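Hypothetical protein ybgI (PDB 1NMO) binds a pair of iron ions in a ring-shaped homohexamer and may take part in degrading nucleotides damaged by radiation. Local coordinates at residues Q28-E33 with D90-G95; Q36-G41 with A57-V62; G131-P136 with E163-V168. All blocks are in the same frame, centred on the assembly; numbering follows the deposited sequence.

Interaction 1. Residues Q28-E33 with D90-G95; sequences QVEGKE and DINLYG
Leu93 O takes two backbone N-H groups from the facing chain, Gln28 N at 2.6 Å and Val29 N at 3.1 Å. Two residues set against one define a classic beta bulge, here in the outer strand 26-29 of a mixed five-stranded sheet, beside the antiparallel strand 92-95. The return bond, Leu93 N to Val29 O, completes the hydrogen-bonded pair.

Past the bulge the strand pairing gives way to bonds made by the side chain of Asn92. Its carboxamide serves two successive residues of the loop: OD1 accepts from Gly31 N at 2.9 Å, with the donor standing well above the C=O plane, and ND2 donates to Lys32 O at 2.9 Å, the acceptor lying close to the amide plane. Asn3 ND2 and Asp58 O also bond to this amide. Two residues before Asn92, Asp90 O accepts a nearly straight bond (173°) from Lys32 N; Asp90 is the positive-phi residue that closes the preceding helix in a Schellman motif. A water lies between Glu30 O and Ile91 O, within hydrogen-bonding distance of each.

The apolar contact centres on the bulge. Val29 CB and CG2 rest on Leu93 CB, each at 4.0 Å, and helix 78-88 covers the pair through Leu83, Leu86 and Leu87. Lys32 instead lays CG over Asp90 O (3.3 Å), CG being held between the backbone N and carbonyl carbon (chi1 55°).

With both ends of its amide engaged, the buried Asn92 is fixed in rotation and anchors the loop 30-32 to the sheet where regular strand pairing has stopped.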
loop_
_atom_site.group_PDB
_atom_site.type_symbol
_atom_site.label_atom_id
_atom_site.label_comp_id
_atom_site.label_asym_id
_atom_site.label_seq_id
_atom_site.Cartn_x
_atom_site.Cartn_y
_atom_site.Cartn_z
ATOM N N GLN A 28 -18.776 40.598 4.435
ATOM C CA GLN A 28 -19.457 40.166 3.219
ATOM C C GLN A 28 -20.861 39.634 3.542
ATOM O O GLN A 28 -21.739 39.588 2.679
ATOM C CB GLN A 28 -18.666 39.081 2.509
ATOM C CG GLN A 28 -17.245 39.526 2.126
ATOM C CD GLN A 28 -16.581 38.437 1.308
ATOM O OE1 GLN A 28 -17.095 37.305 1.237
ATOM N NE2 GLN A 28 -15.452 38.758 0.683
ATOM N N VAL A 29 -21.101 39.216 4.773
ATOM C CA VAL A 29 -22.453 38.700 5.059
ATOM C C VAL A 29 -22.671 39.199 6.449
ATOM O O VAL A 29 -21.982 38.796 7.366
ATOM C CB VAL A 29 -22.516 37.154 5.025
ATOM C CG1 VAL A 29 -23.983 36.700 5.185
ATOM C CG2 VAL A 29 -21.919 36.625 3.656
ATOM N N GLU A 30 -23.593 40.132 6.599
ATOM C CA GLU A 30 -23.889 40.698 7.905
ATOM C C GLU A 30 -24.610 39.724 8.829
ATOM O O GLU A 30 -25.466 38.964 8.391
ATOM C CB GLU A 30 -24.770 41.912 7.723
ATOM C CG GLU A 30 -24.805 42.824 8.854
ATOM C CD GLU A 30 -25.900 43.856 8.672
ATOM O OE1 GLU A 30 -26.340 44.072 7.490
ATOM O OE2 GLU A 30 -26.314 44.448 9.709
ATOM N N GLY A 31 -24.262 39.810 10.126
ATOM C CA GLY A 31 -24.857 39.002 11.185
ATOM C C GLY A 31 -25.119 39.846 12.449
ATOM O O GLY A 31 -25.469 41.036 12.324
ATOM N N LYS A 32 -25.024 39.236 13.654
ATOM C CA LYS A 32 -25.307 39.949 14.913
ATOM C C LYS A 32 -24.378 41.143 15.045
ATOM O O LYS A 32 -23.182 41.100 14.721
ATOM C CB LYS A 32 -25.154 39.036 16.115
ATOM C CG LYS A 32 -23.818 38.428 16.109
ATOM C CD LYS A 32 -23.479 37.591 17.344
ATOM C CE LYS A 32 -24.519 36.540 17.691
ATOM N NZ LYS A 32 -23.774 35.269 17.999
ATOM N N GLU A 33 -24.933 42.241 15.533
ATOM C CA GLU A 33 -24.130 43.469 15.621
ATOM C C GLU A 33 -22.913 43.352 16.561
ATOM O O GLU A 33 -21.822 43.831 16.252
ATOM C CB GLU A 33 -25.044 44.641 16.040
ATOM C CG GLU A 33 -24.287 45.829 16.542
ATOM C CD GLU A 33 -25.170 47.030 16.582
ATOM O OE1 GLU A 33 -25.534 47.505 15.452
ATOM O OE2 GLU A 33 -25.514 47.480 17.708
ATOM N N ASP A 90 -26.776 33.964 12.528
ATOM C CA ASP A 90 -26.376 35.366 12.704
ATOM C C ASP A 90 -24.894 35.527 12.803
ATOM O O ASP A 90 -24.395 36.345 13.581
ATOM C CB ASP A 90 -26.978 35.968 13.945
ATOM C CG ASP A 90 -28.465 35.932 13.930
ATOM O OD1 ASP A 90 -29.044 36.427 12.932
ATOM O OD2 ASP A 90 -29.051 35.398 14.937
ATOM N N ILE A 91 -24.177 34.743 12.027
ATOM C CA ILE A 91 -22.732 34.846 12.057
ATOM C C ILE A 91 -22.267 35.844 10.975
ATOM O O ILE A 91 -22.648 35.686 9.827
ATOM C CB ILE A 91 -22.103 33.473 11.772
ATOM C CG1 ILE A 91 -22.380 32.484 12.883
ATOM C CG2 ILE A 91 -20.626 33.599 11.617
ATOM C CD1 ILE A 91 -21.746 31.112 12.630
ATOM N N ASN A 92 -21.508 36.889 11.339
ATOM C CA ASN A 92 -20.893 37.814 10.343
ATOM C C ASN A 92 -19.744 37.161 9.485
ATOM O O ASN A 92 -18.810 36.561 10.040
ATOM C CB ASN A 92 -20.264 39.031 11.056
ATOM C CG ASN A 92 -21.286 39.829 11.810
ATOM O OD1 ASN A 92 -21.840 40.798 11.292
ATOM N ND2 ASN A 92 -21.613 39.386 13.020
ATOM N N LEU A 93 -19.771 37.231 8.158
ATOM C CA LEU A 93 -18.586 36.696 7.441
ATOM C C LEU A 93 -17.846 37.890 6.893
ATOM O O LEU A 93 -18.455 38.728 6.210
ATOM C CB LEU A 93 -18.928 35.859 6.218
ATOM C CG LEU A 93 -17.733 35.514 5.308
ATOM C CD1 LEU A 93 -16.925 34.448 6.032
ATOM C CD2 LEU A 93 -18.187 34.915 3.963
ATOM N N TYR A 94 -16.541 37.998 7.183
ATOM C CA TYR A 94 -15.720 39.076 6.612
ATOM C C TYR A 94 -14.686 38.280 5.845
ATOM O O TYR A 94 -14.380 37.128 6.249
ATOM C CB TYR A 94 -14.923 39.856 7.677
ATOM C CG TYR A 94 -15.708 40.540 8.812
ATOM C CD1 TYR A 94 -16.290 39.804 9.803
ATOM C CD2 TYR A 94 -15.819 41.936 8.874
ATOM C CE1 TYR A 94 -16.972 40.419 10.875
ATOM C CE2 TYR A 94 -16.512 42.577 9.928
ATOM C CZ TYR A 94 -17.069 41.810 10.926
ATOM O OH TYR A 94 -17.672 42.445 12.014
ATOM N N GLY A 95 -14.169 38.872 4.756
ATOM C CA GLY A 95 -13.087 38.316 3.943
ATOM C C GLY A 95 -12.197 39.498 3.455
ATOM O O GLY A 95 -12.725 40.602 3.206
HETATM O O HOH W 1 -25.466 36.334 8.958
#

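Interaction 2. Residues Q36-G41 with A57-V62; sequences QKIVTG and ADAVIV
Ile38 CG2 packs against Ile61 CG1 at 3.9 Å and, a little farther off, Ala59 CB, on the face shared with Thr40. Strands 37-41 and 59-62 run parallel here, their axes 4.7 Å apart at closest approach, and this middle portion is the tight part of the contact. Val39 N donates to Ala59 O in a nearly straight bond (170°), Ile61 N to Val39 O, and Gly41 N to Ile61 O. Thr40 and Ile61 lie side by side, with Thr40 CG2 3.8 Å from Ile61 CB; Thr40 OG1 is turned to Ser227. Across the sheet, Val39 CG2 meets Ala57 CB at 4.0 Å, and helix 46-54 covers this face, Leu48 touching Val39, Val60 and Val62.

The end nearer solvent is polar and less regular. Lys37 O receives two successive N-H groups, Asp58 N at 2.7 Å and Ala59 N at 3.3 Å. Asp58 repays this with its side chain: CG stands anti to its own carbonyl carbon (chi1 -63°), and OD2 accepts from Gln36 N and Lys37 N, each at 2.9 Å. The two donors approach from opposite faces of the carboxylate plane, both on the anti side of OD2. OD1 forms a salt bridge with Lys32, so the two oxygens have separate duties. Lys37 leads its ammonium group away to Asp237 on the neighbouring strand 237-240.

Strand 37-41, helix 46-54 and strand 59-62 thus form a beta-alpha-beta unit whose parallel strands are central in the sheet. The second strand runs directly into His63 and His64, which bind the two iron ions of the dinuclear site.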
loop_
_atom_site.group_PDB
_atom_site.type_symbol
_atom_site.label_atom_id
_atom_site.label_comp_id
_atom_site.label_asym_id
_atom_site.label_seq_id
_atom_site.Cartn_x
_atom_site.Cartn_y
_atom_site.Cartn_z
ATOM N N GLN A 36 -17.795 39.221 19.530
ATOM C CA GLN A 36 -16.815 38.955 20.569
ATOM C C GLN A 36 -15.956 37.722 20.276
ATOM O O GLN A 36 -14.732 37.762 20.440
ATOM C CB GLN A 36 -17.471 38.725 21.929
ATOM C CG GLN A 36 -16.447 38.166 22.966
ATOM C CD GLN A 36 -15.137 39.085 23.171
ATOM O OE1 GLN A 36 -14.034 38.594 23.642
ATOM N NE2 GLN A 36 -15.262 40.419 22.835
ATOM N N LYS A 37 -16.576 36.634 19.828
ATOM C CA LYS A 37 -15.889 35.359 19.565
ATOM C C LYS A 37 -15.646 35.220 18.046
ATOM O O LYS A 37 -16.603 35.335 17.267
ATOM C CB LYS A 37 -16.788 34.228 20.122
ATOM C CG LYS A 37 -16.268 32.821 19.872
ATOM C CD LYS A 37 -15.446 32.234 21.017
ATOM C CE LYS A 37 -14.650 30.992 20.523
ATOM N NZ LYS A 37 -13.351 30.650 21.354
ATOM N N ILE A 38 -14.393 35.011 17.611
ATOM C CA ILE A 38 -14.124 34.964 16.176
ATOM C C ILE A 38 -13.298 33.754 15.713
ATOM O O ILE A 38 -12.277 33.411 16.357
ATOM C CB ILE A 38 -13.376 36.251 15.746
ATOM C CG1 ILE A 38 -14.138 37.474 16.181
ATOM C CG2 ILE A 38 -13.334 36.383 14.296
ATOM C CD1 ILE A 38 -13.633 38.697 15.437
ATOM N N VAL A 39 -13.762 33.112 14.627
ATOM C CA VAL A 39 -13.100 31.991 14.001
ATOM C C VAL A 39 -12.597 32.502 12.605
ATOM O O VAL A 39 -13.341 33.196 11.865
ATOM C CB VAL A 39 -14.101 30.769 13.834
ATOM C CG1 VAL A 39 -13.683 29.869 12.622
ATOM C CG2 VAL A 39 -14.192 29.969 15.146
ATOM N N THR A 40 -11.330 32.179 12.281
ATOM C CA THR A 40 -10.696 32.589 11.067
ATOM C C THR A 40 -10.063 31.377 10.406
ATOM O O THR A 40 -9.819 30.345 11.066
ATOM C CB THR A 40 -9.592 33.627 11.363
ATOM O OG1 THR A 40 -8.483 32.983 12.026
ATOM C CG2 THR A 40 -10.159 34.756 12.246
ATOM N N GLY A 41 -9.829 31.476 9.086
ATOM C CA GLY A 41 -9.212 30.377 8.352
ATOM C C GLY A 41 -8.931 30.865 6.975
ATOM O O GLY A 41 -9.324 31.978 6.680
ATOM N N ALA A 57 -19.091 30.886 17.294
ATOM C CA ALA A 57 -18.525 32.184 16.885
ATOM C C ALA A 57 -19.526 33.231 16.495
ATOM O O ALA A 57 -20.642 32.934 15.988
ATOM C CB ALA A 57 -17.527 32.004 15.755
ATOM N N ASP A 58 -19.136 34.488 16.737
ATOM C CA ASP A 58 -19.952 35.651 16.315
ATOM C C ASP A 58 -19.496 36.154 14.878
ATOM O O ASP A 58 -20.218 36.890 14.169
ATOM C CB ASP A 58 -19.747 36.819 17.262
ATOM C CG ASP A 58 -20.192 36.511 18.658
ATOM O OD1 ASP A 58 -21.296 35.938 18.843
ATOM O OD2 ASP A 58 -19.444 36.863 19.585
ATOM N N ALA A 59 -18.285 35.805 14.471
ATOM C CA ALA A 59 -17.843 36.222 13.144
ATOM C C ALA A 59 -16.896 35.200 12.577
ATOM O O ALA A 59 -16.283 34.416 13.305
ATOM C CB ALA A 59 -17.152 37.529 13.211
ATOM N N VAL A 60 -16.758 35.240 11.263
ATOM C CA VAL A 60 -15.778 34.398 10.596
ATOM C C VAL A 60 -14.975 35.328 9.728
ATOM O O VAL A 60 -15.558 36.197 9.065
ATOM C CB VAL A 60 -16.425 33.371 9.693
ATOM C CG1 VAL A 60 -15.359 32.630 8.834
ATOM C CG2 VAL A 60 -17.064 32.411 10.571
ATOM N N ILE A 61 -13.642 35.215 9.790
ATOM C CA ILE A 61 -12.802 36.051 8.943
ATOM C C ILE A 61 -11.911 35.115 8.082
ATOM O O ILE A 61 -11.353 34.124 8.595
ATOM C CB ILE A 61 -11.944 37.012 9.769
ATOM C CG1 ILE A 61 -12.828 37.883 10.680
ATOM C CG2 ILE A 61 -11.134 37.840 8.782
ATOM C CD1 ILE A 61 -12.087 38.971 11.489
ATOM N N VAL A 62 -11.793 35.417 6.783
ATOM C CA VAL A 62 -11.078 34.559 5.858
ATOM C C VAL A 62 -10.315 35.283 4.781
ATOM O O VAL A 62 -10.491 36.488 4.634
ATOM C CB VAL A 62 -12.055 33.627 5.083
ATOM C CG1 VAL A 62 -12.771 32.671 6.016
ATOM C CG2 VAL A 62 -13.030 34.436 4.322
#

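Interaction 3. Residues G131-P136 with E163-V168; sequences GELTMP and EVVQRV
Glu132 CG lies anti to its carbonyl carbon (chi1 -48°) and Arg167 CG anti to its backbone N (chi1 173°). Strands 128-137 and 165-170 are antiparallel neighbours in the mixed six-stranded sheet, and Glu132 with Arg167, as a directly opposed non-hydrogen-bonded pair with CA atoms 4.4 Å apart, projects both side chains from the same face. The ionic contact is loose: Glu132 OE2 approaches the edge of the guanidinium near its plane, but at 3.7 Å from Arg167 NH2 the salt bridge is long, and the carboxylate and guanidinium planes are turned 66° apart. Both residues are partly exposed.

Backbone bonds hold the two strands more firmly. Gly131 and Val168 exchange two of them, Gly131 N to Val168 O at 2.9 Å and Val168 N to Gly131 O at 2.7 Å, and Leu133 N then donates to Gln166 O. Asp188 takes the N-H groups of Gln166 and Arg167 on the far side of strand 165-170.

The opposite face is apolar. Leu133 reaches Val165 CG1 with CD1 at 3.8 Å, the two side chains crossing at a slant, while Leu142 of helix 139-150 touches both and Ile118 of strand 118-123 packs on Leu133 and Val168. Beyond Leu133 the first strand turns a corner at residues 134 and 135 and comes back to the second at Pro136. There the proline ring runs alongside the Gln166 side chain, Pro136 CA makes a CA-H...O contact with Val165 O (3.2 Å), and Pro136 CB touches Val164 CG1 at 3.7 Å.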
loop_
_atom_site.group_PDB
_atom_site.type_symbol
_atom_site.label_atom_id
_atom_site.label_comp_id
_atom_site.label_asym_id
_atom_site.label_seq_id
_atom_site.Cartn_x
_atom_site.Cartn_y
_atom_site.Cartn_z
ATOM N N GLY A 131 13.747 39.123 -2.791
ATOM C CA GLY A 131 14.733 39.295 -1.737
ATOM C C GLY A 131 15.738 38.151 -1.789
ATOM O O GLY A 131 15.891 37.511 -2.856
ATOM N N GLU A 132 16.360 37.875 -0.641
ATOM C CA GLU A 132 17.347 36.829 -0.542
ATOM C C GLU A 132 17.278 35.936 0.677
ATOM O O GLU A 132 17.053 36.368 1.838
ATOM C CB GLU A 132 18.761 37.428 -0.544
ATOM C CG GLU A 132 19.050 38.462 -1.647
ATOM C CD GLU A 132 20.542 38.827 -1.747
ATOM O OE1 GLU A 132 21.285 38.762 -0.719
ATOM O OE2 GLU A 132 20.953 39.167 -2.869
ATOM N N LEU A 133 17.473 34.660 0.418
ATOM C CA LEU A 133 17.530 33.731 1.541
ATOM C C LEU A 133 18.757 34.191 2.346
ATOM O O LEU A 133 19.826 34.495 1.772
ATOM C CB LEU A 133 17.815 32.316 1.044
ATOM C CG LEU A 133 16.612 31.654 0.424
ATOM C CD1 LEU A 133 17.093 30.501 -0.471
ATOM C CD2 LEU A 133 15.678 31.183 1.540
ATOM N N THR A 134 18.592 34.276 3.661
ATOM C CA THR A 134 19.660 34.635 4.550
ATOM C C THR A 134 20.599 33.444 4.629
ATOM O O THR A 134 21.578 33.483 5.324
ATOM C CB THR A 134 19.151 34.912 5.962
ATOM O OG1 THR A 134 18.110 33.982 6.284
ATOM C CG2 THR A 134 18.650 36.359 6.061
HETATM N N MSE A 135 20.292 32.353 3.975
HETATM C CA MSE A 135 21.271 31.284 3.987
HETATM C C MSE A 135 21.102 30.593 2.669
HETATM O O MSE A 135 20.387 29.568 2.578
HETATM C CB MSE A 135 21.050 30.336 5.144
HETATM C CG MSE A 135 22.378 29.685 5.547
HETATM SE SE MSE A 135 22.159 27.975 6.575
HETATM C CE MSE A 135 21.241 26.881 5.214
ATOM N N PRO A 136 21.797 31.109 1.613
ATOM C CA PRO A 136 21.666 30.513 0.258
ATOM C C PRO A 136 21.951 29.067 0.330
ATOM O O PRO A 136 22.775 28.729 1.129
ATOM C CB PRO A 136 22.713 31.237 -0.569
ATOM C CG PRO A 136 22.987 32.564 0.226
ATOM C CD PRO A 136 22.956 32.030 1.677
ATOM N N GLU A 163 23.313 26.802 -9.261
ATOM C CA GLU A 163 23.707 25.679 -8.385
ATOM C C GLU A 163 23.433 26.034 -6.939
ATOM O O GLU A 163 23.416 25.200 -6.056
ATOM C CB GLU A 163 25.196 25.321 -8.571
ATOM C CG GLU A 163 26.189 26.486 -8.701
ATOM C CD GLU A 163 27.685 26.013 -8.534
ATOM O OE1 GLU A 163 28.156 25.973 -7.342
ATOM O OE2 GLU A 163 28.366 25.660 -9.581
ATOM N N VAL A 164 23.253 27.319 -6.706
ATOM C CA VAL A 164 22.917 27.812 -5.380
ATOM C C VAL A 164 21.808 28.829 -5.567
ATOM O O VAL A 164 21.793 29.573 -6.563
ATOM C CB VAL A 164 24.131 28.472 -4.716
ATOM C CG1 VAL A 164 23.744 28.981 -3.304
ATOM C CG2 VAL A 164 25.253 27.405 -4.577
ATOM N N VAL A 165 20.862 28.847 -4.652
ATOM C CA VAL A 165 19.786 29.816 -4.750
ATOM C C VAL A 165 20.030 30.898 -3.712
ATOM O O VAL A 165 20.110 30.634 -2.492
ATOM C CB VAL A 165 18.428 29.198 -4.413
ATOM C CG1 VAL A 165 17.379 30.297 -4.224
ATOM C CG2 VAL A 165 18.014 28.294 -5.492
ATOM N N GLN A 166 20.102 32.129 -4.175
ATOM C CA GLN A 166 20.287 33.235 -3.226
ATOM C C GLN A 166 19.130 34.246 -3.323
ATOM O O GLN A 166 18.479 34.524 -2.344
ATOM C CB GLN A 166 21.654 33.971 -3.489
ATOM C CG GLN A 166 21.694 35.334 -2.772
ATOM C CD GLN A 166 23.080 35.707 -2.288
ATOM O OE1 GLN A 166 23.242 36.397 -1.258
ATOM N NE2 GLN A 166 24.080 35.266 -3.009
ATOM N N ARG A 167 18.905 34.779 -4.525
ATOM C CA ARG A 167 17.880 35.797 -4.782
ATOM C C ARG A 167 16.625 35.087 -5.211
ATOM O O ARG A 167 16.651 34.229 -6.087
ATOM C CB ARG A 167 18.415 36.787 -5.865
ATOM C CG ARG A 167 17.425 37.822 -6.374
ATOM C CD ARG A 167 18.173 38.801 -7.356
ATOM N NE ARG A 167 19.164 39.511 -6.545
ATOM C CZ ARG A 167 19.367 40.822 -6.585
ATOM N NH1 ARG A 167 18.655 41.573 -7.434
ATOM N NH2 ARG A 167 20.212 41.388 -5.692
ATOM N N VAL A 168 15.519 35.448 -4.599
ATOM C CA VAL A 168 14.232 34.787 -4.823
ATOM C C VAL A 168 13.056 35.762 -5.040
ATOM O O VAL A 168 13.159 36.955 -4.684
ATOM C CB VAL A 168 13.947 33.990 -3.549
ATOM C CG1 VAL A 168 12.615 33.359 -3.624
ATOM C CG2 VAL A 168 15.004 32.935 -3.391
#

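Interactions 1 and 2 belong to one sheet and meet directly, because strands 92-95 and 59-62 are neighbours in it; along the chain, interaction 2 is nested within the loop closed by interaction 1. Packing of Leu93 on Val60 also joins them. Interaction 2 is the buried core contact, with parallel pairing and aliphatic packing, whereas interaction 1 lies at the sheet margin and relies more on a side-chain amide and a water. Interaction 3 stands apart in the second sheet, its centre about 43 Å from that of interaction 1 and about 37 Å from that of interaction 2; partly buried, it combines antiparallel pairing with a weak surface ion pair.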